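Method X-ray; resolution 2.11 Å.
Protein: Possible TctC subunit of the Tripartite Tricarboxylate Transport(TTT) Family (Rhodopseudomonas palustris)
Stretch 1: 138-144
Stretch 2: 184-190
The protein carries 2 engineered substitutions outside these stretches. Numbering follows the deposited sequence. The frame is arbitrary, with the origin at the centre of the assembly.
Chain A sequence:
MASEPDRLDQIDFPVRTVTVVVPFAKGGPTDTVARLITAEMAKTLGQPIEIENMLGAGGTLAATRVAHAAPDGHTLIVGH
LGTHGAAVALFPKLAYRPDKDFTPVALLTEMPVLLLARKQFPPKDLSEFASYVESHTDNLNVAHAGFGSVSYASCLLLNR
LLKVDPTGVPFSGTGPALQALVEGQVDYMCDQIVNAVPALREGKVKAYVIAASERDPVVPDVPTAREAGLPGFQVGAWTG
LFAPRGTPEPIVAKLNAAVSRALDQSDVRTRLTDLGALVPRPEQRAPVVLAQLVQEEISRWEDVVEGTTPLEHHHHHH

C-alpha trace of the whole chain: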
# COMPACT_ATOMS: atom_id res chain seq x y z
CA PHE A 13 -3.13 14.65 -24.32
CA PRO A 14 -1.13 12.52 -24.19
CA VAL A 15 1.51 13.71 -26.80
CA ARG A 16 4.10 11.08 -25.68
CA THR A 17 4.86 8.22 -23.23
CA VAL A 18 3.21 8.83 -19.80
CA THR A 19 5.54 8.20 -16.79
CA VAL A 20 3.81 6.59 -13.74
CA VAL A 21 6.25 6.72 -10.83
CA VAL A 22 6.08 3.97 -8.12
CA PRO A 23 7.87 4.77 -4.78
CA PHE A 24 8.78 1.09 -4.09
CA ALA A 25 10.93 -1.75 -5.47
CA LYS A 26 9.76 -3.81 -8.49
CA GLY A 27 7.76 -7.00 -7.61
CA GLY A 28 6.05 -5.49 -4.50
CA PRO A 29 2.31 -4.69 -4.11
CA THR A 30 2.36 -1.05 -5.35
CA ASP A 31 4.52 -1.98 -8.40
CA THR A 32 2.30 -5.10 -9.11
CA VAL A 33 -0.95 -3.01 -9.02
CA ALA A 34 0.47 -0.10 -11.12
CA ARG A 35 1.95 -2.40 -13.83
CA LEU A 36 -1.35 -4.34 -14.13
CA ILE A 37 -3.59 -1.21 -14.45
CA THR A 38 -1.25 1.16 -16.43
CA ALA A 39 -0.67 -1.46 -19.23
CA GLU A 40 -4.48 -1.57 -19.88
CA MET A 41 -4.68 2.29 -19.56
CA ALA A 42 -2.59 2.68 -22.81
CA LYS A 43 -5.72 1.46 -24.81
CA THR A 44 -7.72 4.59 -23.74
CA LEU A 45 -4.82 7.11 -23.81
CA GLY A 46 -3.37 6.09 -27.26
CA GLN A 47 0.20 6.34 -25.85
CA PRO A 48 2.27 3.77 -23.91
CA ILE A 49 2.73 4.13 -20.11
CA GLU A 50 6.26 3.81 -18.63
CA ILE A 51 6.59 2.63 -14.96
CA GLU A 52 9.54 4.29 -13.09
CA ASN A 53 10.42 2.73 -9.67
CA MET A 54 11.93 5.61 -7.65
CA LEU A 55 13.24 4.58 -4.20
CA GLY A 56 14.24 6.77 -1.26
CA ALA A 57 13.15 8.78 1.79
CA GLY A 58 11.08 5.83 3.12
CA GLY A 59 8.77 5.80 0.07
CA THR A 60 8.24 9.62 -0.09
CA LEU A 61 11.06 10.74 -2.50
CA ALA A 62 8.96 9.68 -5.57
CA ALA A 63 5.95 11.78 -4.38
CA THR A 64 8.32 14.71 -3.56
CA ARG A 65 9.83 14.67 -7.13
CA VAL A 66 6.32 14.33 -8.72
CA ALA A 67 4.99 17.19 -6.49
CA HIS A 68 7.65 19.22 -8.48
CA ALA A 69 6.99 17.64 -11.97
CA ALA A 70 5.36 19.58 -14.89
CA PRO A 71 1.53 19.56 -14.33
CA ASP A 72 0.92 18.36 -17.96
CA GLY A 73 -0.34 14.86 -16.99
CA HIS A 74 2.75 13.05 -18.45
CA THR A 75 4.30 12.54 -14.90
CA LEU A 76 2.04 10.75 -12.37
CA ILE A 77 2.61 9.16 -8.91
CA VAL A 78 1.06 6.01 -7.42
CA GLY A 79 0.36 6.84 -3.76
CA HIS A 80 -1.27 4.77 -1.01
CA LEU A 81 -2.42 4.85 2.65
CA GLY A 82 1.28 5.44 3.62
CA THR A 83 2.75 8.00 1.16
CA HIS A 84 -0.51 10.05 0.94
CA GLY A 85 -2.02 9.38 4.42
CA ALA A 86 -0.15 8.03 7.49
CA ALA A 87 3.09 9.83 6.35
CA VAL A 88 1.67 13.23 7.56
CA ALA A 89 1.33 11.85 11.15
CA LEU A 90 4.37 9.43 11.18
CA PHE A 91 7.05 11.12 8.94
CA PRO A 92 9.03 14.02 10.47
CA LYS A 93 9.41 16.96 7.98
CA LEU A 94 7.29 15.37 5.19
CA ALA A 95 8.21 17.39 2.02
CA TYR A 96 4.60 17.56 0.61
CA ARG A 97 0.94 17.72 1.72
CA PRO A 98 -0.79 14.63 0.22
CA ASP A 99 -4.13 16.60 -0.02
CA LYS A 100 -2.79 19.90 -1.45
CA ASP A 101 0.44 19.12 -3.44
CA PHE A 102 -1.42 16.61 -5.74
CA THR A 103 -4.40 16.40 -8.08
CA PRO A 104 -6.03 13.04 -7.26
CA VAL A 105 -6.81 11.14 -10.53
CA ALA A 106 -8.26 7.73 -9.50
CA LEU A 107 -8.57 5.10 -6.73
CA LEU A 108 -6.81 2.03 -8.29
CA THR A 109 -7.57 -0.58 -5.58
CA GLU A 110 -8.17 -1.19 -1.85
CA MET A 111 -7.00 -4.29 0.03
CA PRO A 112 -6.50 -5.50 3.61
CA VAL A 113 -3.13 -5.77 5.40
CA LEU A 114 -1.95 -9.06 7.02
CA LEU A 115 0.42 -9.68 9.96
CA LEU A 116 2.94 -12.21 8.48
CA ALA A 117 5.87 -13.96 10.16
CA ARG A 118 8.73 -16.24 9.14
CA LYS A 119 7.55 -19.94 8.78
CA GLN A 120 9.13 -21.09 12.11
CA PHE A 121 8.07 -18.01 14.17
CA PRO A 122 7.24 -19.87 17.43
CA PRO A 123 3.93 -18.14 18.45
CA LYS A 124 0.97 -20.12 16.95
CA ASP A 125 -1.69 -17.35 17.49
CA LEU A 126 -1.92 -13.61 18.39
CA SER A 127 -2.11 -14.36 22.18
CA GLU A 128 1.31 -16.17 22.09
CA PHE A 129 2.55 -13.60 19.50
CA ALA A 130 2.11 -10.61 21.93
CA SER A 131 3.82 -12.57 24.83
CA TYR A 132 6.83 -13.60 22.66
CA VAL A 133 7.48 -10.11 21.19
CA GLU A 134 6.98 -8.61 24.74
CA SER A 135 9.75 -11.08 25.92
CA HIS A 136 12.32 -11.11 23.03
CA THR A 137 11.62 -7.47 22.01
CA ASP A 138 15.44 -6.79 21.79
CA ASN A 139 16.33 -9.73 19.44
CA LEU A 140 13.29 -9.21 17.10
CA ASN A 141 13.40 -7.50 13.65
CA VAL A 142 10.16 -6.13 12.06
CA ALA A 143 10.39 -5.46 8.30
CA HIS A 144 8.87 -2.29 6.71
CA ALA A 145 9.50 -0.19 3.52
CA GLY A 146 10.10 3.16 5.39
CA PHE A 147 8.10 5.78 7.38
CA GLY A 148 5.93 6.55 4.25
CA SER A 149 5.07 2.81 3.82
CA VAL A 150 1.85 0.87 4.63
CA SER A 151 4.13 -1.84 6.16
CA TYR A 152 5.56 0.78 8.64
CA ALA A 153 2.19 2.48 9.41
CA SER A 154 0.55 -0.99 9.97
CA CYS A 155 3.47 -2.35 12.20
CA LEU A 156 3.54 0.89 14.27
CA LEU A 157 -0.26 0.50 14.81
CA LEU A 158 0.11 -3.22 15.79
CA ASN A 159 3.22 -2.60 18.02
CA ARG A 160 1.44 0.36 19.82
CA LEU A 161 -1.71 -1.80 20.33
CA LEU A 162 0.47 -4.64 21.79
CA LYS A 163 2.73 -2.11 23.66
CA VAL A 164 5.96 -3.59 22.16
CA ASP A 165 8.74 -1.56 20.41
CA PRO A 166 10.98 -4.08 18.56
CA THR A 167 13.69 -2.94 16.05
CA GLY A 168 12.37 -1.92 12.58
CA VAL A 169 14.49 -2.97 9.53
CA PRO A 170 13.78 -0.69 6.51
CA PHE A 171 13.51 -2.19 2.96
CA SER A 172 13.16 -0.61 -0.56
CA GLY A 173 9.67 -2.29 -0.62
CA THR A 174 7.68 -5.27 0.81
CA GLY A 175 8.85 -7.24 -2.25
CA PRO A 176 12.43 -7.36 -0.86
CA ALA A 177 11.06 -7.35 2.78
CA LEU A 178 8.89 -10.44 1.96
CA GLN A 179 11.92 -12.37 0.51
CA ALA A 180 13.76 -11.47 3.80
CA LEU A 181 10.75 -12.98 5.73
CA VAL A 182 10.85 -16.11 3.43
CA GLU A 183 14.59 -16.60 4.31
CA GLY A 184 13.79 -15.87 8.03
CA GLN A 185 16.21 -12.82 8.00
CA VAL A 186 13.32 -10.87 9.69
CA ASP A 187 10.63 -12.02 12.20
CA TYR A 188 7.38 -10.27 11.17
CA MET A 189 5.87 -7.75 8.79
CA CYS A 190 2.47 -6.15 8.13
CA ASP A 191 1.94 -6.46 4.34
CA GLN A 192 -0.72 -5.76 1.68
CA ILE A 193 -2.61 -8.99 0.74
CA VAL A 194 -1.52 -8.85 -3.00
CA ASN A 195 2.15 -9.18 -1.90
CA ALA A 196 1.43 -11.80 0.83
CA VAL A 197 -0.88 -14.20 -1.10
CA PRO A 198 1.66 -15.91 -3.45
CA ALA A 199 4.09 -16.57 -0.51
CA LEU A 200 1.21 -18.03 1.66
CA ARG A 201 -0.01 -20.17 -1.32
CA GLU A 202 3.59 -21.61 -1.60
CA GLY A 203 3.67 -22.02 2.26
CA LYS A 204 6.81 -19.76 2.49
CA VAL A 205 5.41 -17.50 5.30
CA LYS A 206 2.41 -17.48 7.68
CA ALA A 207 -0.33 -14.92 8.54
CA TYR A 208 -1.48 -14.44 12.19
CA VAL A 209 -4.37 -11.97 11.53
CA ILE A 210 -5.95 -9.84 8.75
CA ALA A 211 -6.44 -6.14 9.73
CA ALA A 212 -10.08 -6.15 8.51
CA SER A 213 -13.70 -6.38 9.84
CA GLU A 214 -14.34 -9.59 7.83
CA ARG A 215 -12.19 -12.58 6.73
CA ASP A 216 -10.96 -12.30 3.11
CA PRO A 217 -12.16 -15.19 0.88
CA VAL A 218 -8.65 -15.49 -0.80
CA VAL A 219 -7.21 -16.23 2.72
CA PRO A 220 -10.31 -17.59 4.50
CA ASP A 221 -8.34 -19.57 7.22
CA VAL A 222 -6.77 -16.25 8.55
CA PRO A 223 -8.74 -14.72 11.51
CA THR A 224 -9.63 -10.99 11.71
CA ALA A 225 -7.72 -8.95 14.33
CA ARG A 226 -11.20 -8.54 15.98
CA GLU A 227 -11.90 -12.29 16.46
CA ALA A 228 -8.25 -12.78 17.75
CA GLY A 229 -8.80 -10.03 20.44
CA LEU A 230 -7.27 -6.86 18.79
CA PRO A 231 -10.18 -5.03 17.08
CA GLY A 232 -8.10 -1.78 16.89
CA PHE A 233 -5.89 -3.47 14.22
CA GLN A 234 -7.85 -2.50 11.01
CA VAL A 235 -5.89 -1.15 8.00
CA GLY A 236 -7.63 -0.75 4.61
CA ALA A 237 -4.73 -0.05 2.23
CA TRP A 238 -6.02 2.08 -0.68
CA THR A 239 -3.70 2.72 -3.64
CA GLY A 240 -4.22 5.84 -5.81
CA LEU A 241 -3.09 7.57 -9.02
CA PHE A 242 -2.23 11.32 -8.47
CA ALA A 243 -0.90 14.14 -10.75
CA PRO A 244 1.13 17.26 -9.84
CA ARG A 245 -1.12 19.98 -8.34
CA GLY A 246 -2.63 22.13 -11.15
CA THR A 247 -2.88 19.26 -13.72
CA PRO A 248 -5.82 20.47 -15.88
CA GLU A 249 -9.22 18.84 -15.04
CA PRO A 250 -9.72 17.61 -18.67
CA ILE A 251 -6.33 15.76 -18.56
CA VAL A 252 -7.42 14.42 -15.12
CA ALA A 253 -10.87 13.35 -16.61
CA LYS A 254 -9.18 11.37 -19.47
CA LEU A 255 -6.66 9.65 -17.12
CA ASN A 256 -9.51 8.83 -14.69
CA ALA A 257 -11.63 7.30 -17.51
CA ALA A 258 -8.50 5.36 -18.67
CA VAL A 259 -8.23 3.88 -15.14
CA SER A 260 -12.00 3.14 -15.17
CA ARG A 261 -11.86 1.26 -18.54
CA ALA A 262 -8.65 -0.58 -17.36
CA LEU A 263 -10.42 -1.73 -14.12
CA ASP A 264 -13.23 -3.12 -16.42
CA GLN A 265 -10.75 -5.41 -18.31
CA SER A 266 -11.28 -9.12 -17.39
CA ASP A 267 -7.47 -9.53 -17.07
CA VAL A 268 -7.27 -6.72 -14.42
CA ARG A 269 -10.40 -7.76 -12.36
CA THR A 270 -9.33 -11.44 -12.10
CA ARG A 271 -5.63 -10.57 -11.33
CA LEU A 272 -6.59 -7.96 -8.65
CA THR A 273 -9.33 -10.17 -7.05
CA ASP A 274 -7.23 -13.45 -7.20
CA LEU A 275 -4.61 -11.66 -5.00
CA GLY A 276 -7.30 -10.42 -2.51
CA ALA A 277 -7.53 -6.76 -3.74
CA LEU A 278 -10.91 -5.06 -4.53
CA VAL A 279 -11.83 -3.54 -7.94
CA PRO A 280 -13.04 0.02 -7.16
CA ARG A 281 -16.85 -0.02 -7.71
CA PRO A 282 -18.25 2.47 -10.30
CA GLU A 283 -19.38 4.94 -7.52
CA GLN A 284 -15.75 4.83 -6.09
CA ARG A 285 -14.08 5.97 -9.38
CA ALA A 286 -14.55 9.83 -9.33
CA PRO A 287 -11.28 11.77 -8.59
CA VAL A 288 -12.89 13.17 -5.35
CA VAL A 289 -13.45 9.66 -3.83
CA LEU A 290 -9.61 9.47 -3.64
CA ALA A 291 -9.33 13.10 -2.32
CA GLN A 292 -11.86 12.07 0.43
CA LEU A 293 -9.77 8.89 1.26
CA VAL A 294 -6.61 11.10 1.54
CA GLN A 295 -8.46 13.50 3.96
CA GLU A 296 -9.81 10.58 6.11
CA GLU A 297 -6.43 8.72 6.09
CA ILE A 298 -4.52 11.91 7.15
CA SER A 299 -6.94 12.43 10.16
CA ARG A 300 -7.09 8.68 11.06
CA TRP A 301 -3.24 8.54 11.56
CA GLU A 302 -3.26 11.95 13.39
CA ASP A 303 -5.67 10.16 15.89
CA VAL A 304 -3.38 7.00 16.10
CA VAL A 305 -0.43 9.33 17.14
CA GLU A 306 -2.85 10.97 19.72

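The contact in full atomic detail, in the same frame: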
# COMPACT_ATOMS: atom_id res chain seq x y z
N ASP A 138 14.08 -7.21 22.23
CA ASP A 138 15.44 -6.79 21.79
C ASP A 138 15.82 -7.51 20.49
O ASP A 138 16.16 -6.82 19.52
CB ASP A 138 16.57 -7.13 22.78
CG ASP A 138 16.28 -6.78 24.22
OD1 ASP A 138 15.13 -6.38 24.51
OD2 ASP A 138 17.21 -6.94 25.04
N ASN A 139 15.76 -8.84 20.50
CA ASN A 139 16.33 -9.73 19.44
C ASN A 139 15.40 -9.83 18.23
O ASN A 139 15.74 -10.58 17.31
CB ASN A 139 16.59 -11.15 19.95
CG ASN A 139 17.30 -11.21 21.29
OD1 ASN A 139 18.53 -11.11 21.35
ND2 ASN A 139 16.54 -11.39 22.35
N LEU A 140 14.27 -9.12 18.21
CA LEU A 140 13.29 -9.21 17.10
C LEU A 140 13.52 -8.08 16.09
O LEU A 140 13.89 -6.96 16.49
CB LEU A 140 11.87 -9.16 17.67
CG LEU A 140 11.48 -10.33 18.56
CD1 LEU A 140 9.98 -10.36 18.76
CD2 LEU A 140 11.96 -11.66 18.00
N ASN A 141 13.31 -8.41 14.82
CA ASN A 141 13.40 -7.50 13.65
C ASN A 141 12.05 -7.51 12.93
O ASN A 141 11.61 -8.59 12.48
CB ASN A 141 14.51 -7.91 12.68
CG ASN A 141 15.89 -7.90 13.30
OD1 ASN A 141 16.66 -8.82 13.08
ND2 ASN A 141 16.20 -6.88 14.07
N VAL A 142 11.42 -6.34 12.83
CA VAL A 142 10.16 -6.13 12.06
C VAL A 142 10.56 -5.45 10.76
O VAL A 142 11.29 -4.47 10.79
CB VAL A 142 9.14 -5.30 12.85
CG1 VAL A 142 7.81 -5.21 12.13
CG2 VAL A 142 8.94 -5.88 14.24
N ALA A 143 10.11 -5.99 9.65
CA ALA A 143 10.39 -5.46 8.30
C ALA A 143 9.33 -4.41 7.95
O ALA A 143 8.14 -4.63 8.23
CB ALA A 143 10.45 -6.59 7.31
N HIS A 144 9.76 -3.30 7.35
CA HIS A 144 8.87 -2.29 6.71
C HIS A 144 9.63 -1.69 5.52
O HIS A 144 10.84 -1.96 5.41
CB HIS A 144 8.42 -1.26 7.74
CG HIS A 144 9.55 -0.51 8.35
ND1 HIS A 144 10.14 0.56 7.72
CD2 HIS A 144 10.18 -0.66 9.54
CE1 HIS A 144 11.10 1.06 8.49
NE2 HIS A 144 11.15 0.32 9.63
N GLY A 184 13.76 -16.03 6.56
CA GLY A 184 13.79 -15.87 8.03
C GLY A 184 14.83 -14.87 8.50
O GLY A 184 15.23 -14.99 9.66
N GLN A 185 15.23 -13.89 7.66
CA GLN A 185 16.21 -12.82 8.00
C GLN A 185 15.50 -11.78 8.87
O GLN A 185 16.19 -10.98 9.50
CB GLN A 185 16.79 -12.10 6.77
CG GLN A 185 17.33 -13.01 5.67
CD GLN A 185 18.83 -12.93 5.45
OE1 GLN A 185 19.58 -12.44 6.29
NE2 GLN A 185 19.27 -13.46 4.32
N VAL A 186 14.17 -11.75 8.84
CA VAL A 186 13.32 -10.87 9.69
C VAL A 186 12.18 -11.73 10.27
O VAL A 186 11.91 -12.82 9.73
CB VAL A 186 12.82 -9.64 8.91
CG1 VAL A 186 13.95 -8.68 8.59
CG2 VAL A 186 12.08 -10.04 7.64
N ASP A 187 11.54 -11.24 11.33
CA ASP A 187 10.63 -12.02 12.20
C ASP A 187 9.18 -11.79 11.77
O ASP A 187 8.49 -12.78 11.50
CB ASP A 187 10.92 -11.69 13.66
CG ASP A 187 12.30 -12.20 14.03
OD1 ASP A 187 12.48 -13.43 14.00
OD2 ASP A 187 13.21 -11.37 14.21
N TYR A 188 8.74 -10.54 11.69
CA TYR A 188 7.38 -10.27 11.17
C TYR A 188 7.33 -8.96 10.40
O TYR A 188 8.32 -8.22 10.28
CB TYR A 188 6.35 -10.37 12.29
CG TYR A 188 6.39 -9.31 13.36
CD1 TYR A 188 7.21 -9.47 14.46
CD2 TYR A 188 5.52 -8.24 13.34
CE1 TYR A 188 7.19 -8.56 15.50
CE2 TYR A 188 5.50 -7.31 14.37
CZ TYR A 188 6.34 -7.47 15.46
OH TYR A 188 6.34 -6.56 16.48
N MET A 189 6.15 -8.73 9.86
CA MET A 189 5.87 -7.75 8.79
C MET A 189 4.36 -7.62 8.72
O MET A 189 3.66 -8.66 8.85
CB MET A 189 6.43 -8.33 7.49
CG MET A 189 6.75 -7.34 6.42
SD MET A 189 7.43 -8.33 5.08
CE MET A 189 6.03 -8.43 3.97
N CYS A 190 3.86 -6.39 8.57
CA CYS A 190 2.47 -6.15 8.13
C CYS A 190 2.55 -5.86 6.65
O CYS A 190 3.37 -5.00 6.31
CB CYS A 190 1.83 -5.03 8.93
SG CYS A 190 1.75 -5.46 10.68
O HOH W 1 15.42 -11.49 13.00
O HOH W 2 5.71 -4.22 9.03

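Two short parallel strands, far apart in sequence, are joined here by two backbone hydrogen bonds, and an aspartate carboxylate and two waters extend the pairing at its ends. The example illustrates how parallel pairing begins and ends: where the main-chain ladder gives out, side chains and solvent take over.

The pivot is Asn141, which bonds to Asp187 twice. Its carbonyl O accepts from Asp187 N at 2.9 Å, a main-chain bond, while its amide N donates to Asp187 OD2 at 3.0 Å. The aspartate, its CA-to-CB bond directed toward the first stretch and chi1 in the m well, thus supplies an acceptor that the backbone does not. Water 1 reinforces this end, donating to Asp187 OD2 (2.5 Å) and to Asn141 OD1 (2.9 Å), so both polar side chains are served at a partly exposed edge. The other carboxylate oxygen, OD1, is bonded elsewhere in the structure.

One step on, Ala143 N donates to Tyr188 O at 2.9 Å, and Val142 CA approaches the same Tyr188 O at 3.3 Å in a CA-H...O contact. Beyond this, water 2 bridges the strands, donating to Ala143 O (2.6 Å) and accepting from Cys190 N (2.9 Å).

Alternation places Val142 and Tyr188 on one face of the sheet and Ala143 and Met189 on the other. On the first, Val142 pairs with Tyr188, whose p rotamer brings its ring under the valine: Val142 CG2 lies 3.6 Å from the ring centroid, over one face, in a CH-pi contact. A branched aliphatic side chain suits that flat surface, while the tyrosine hydroxyl finds its hydrogen bond elsewhere. On the face bearing Ala143 and Met189, the small Ala143 CB packs against Val186 CG2 at 3.8 Å and Met189 CG at 3.9 Å. Altogether the contact buries 466 Å², counting both sides.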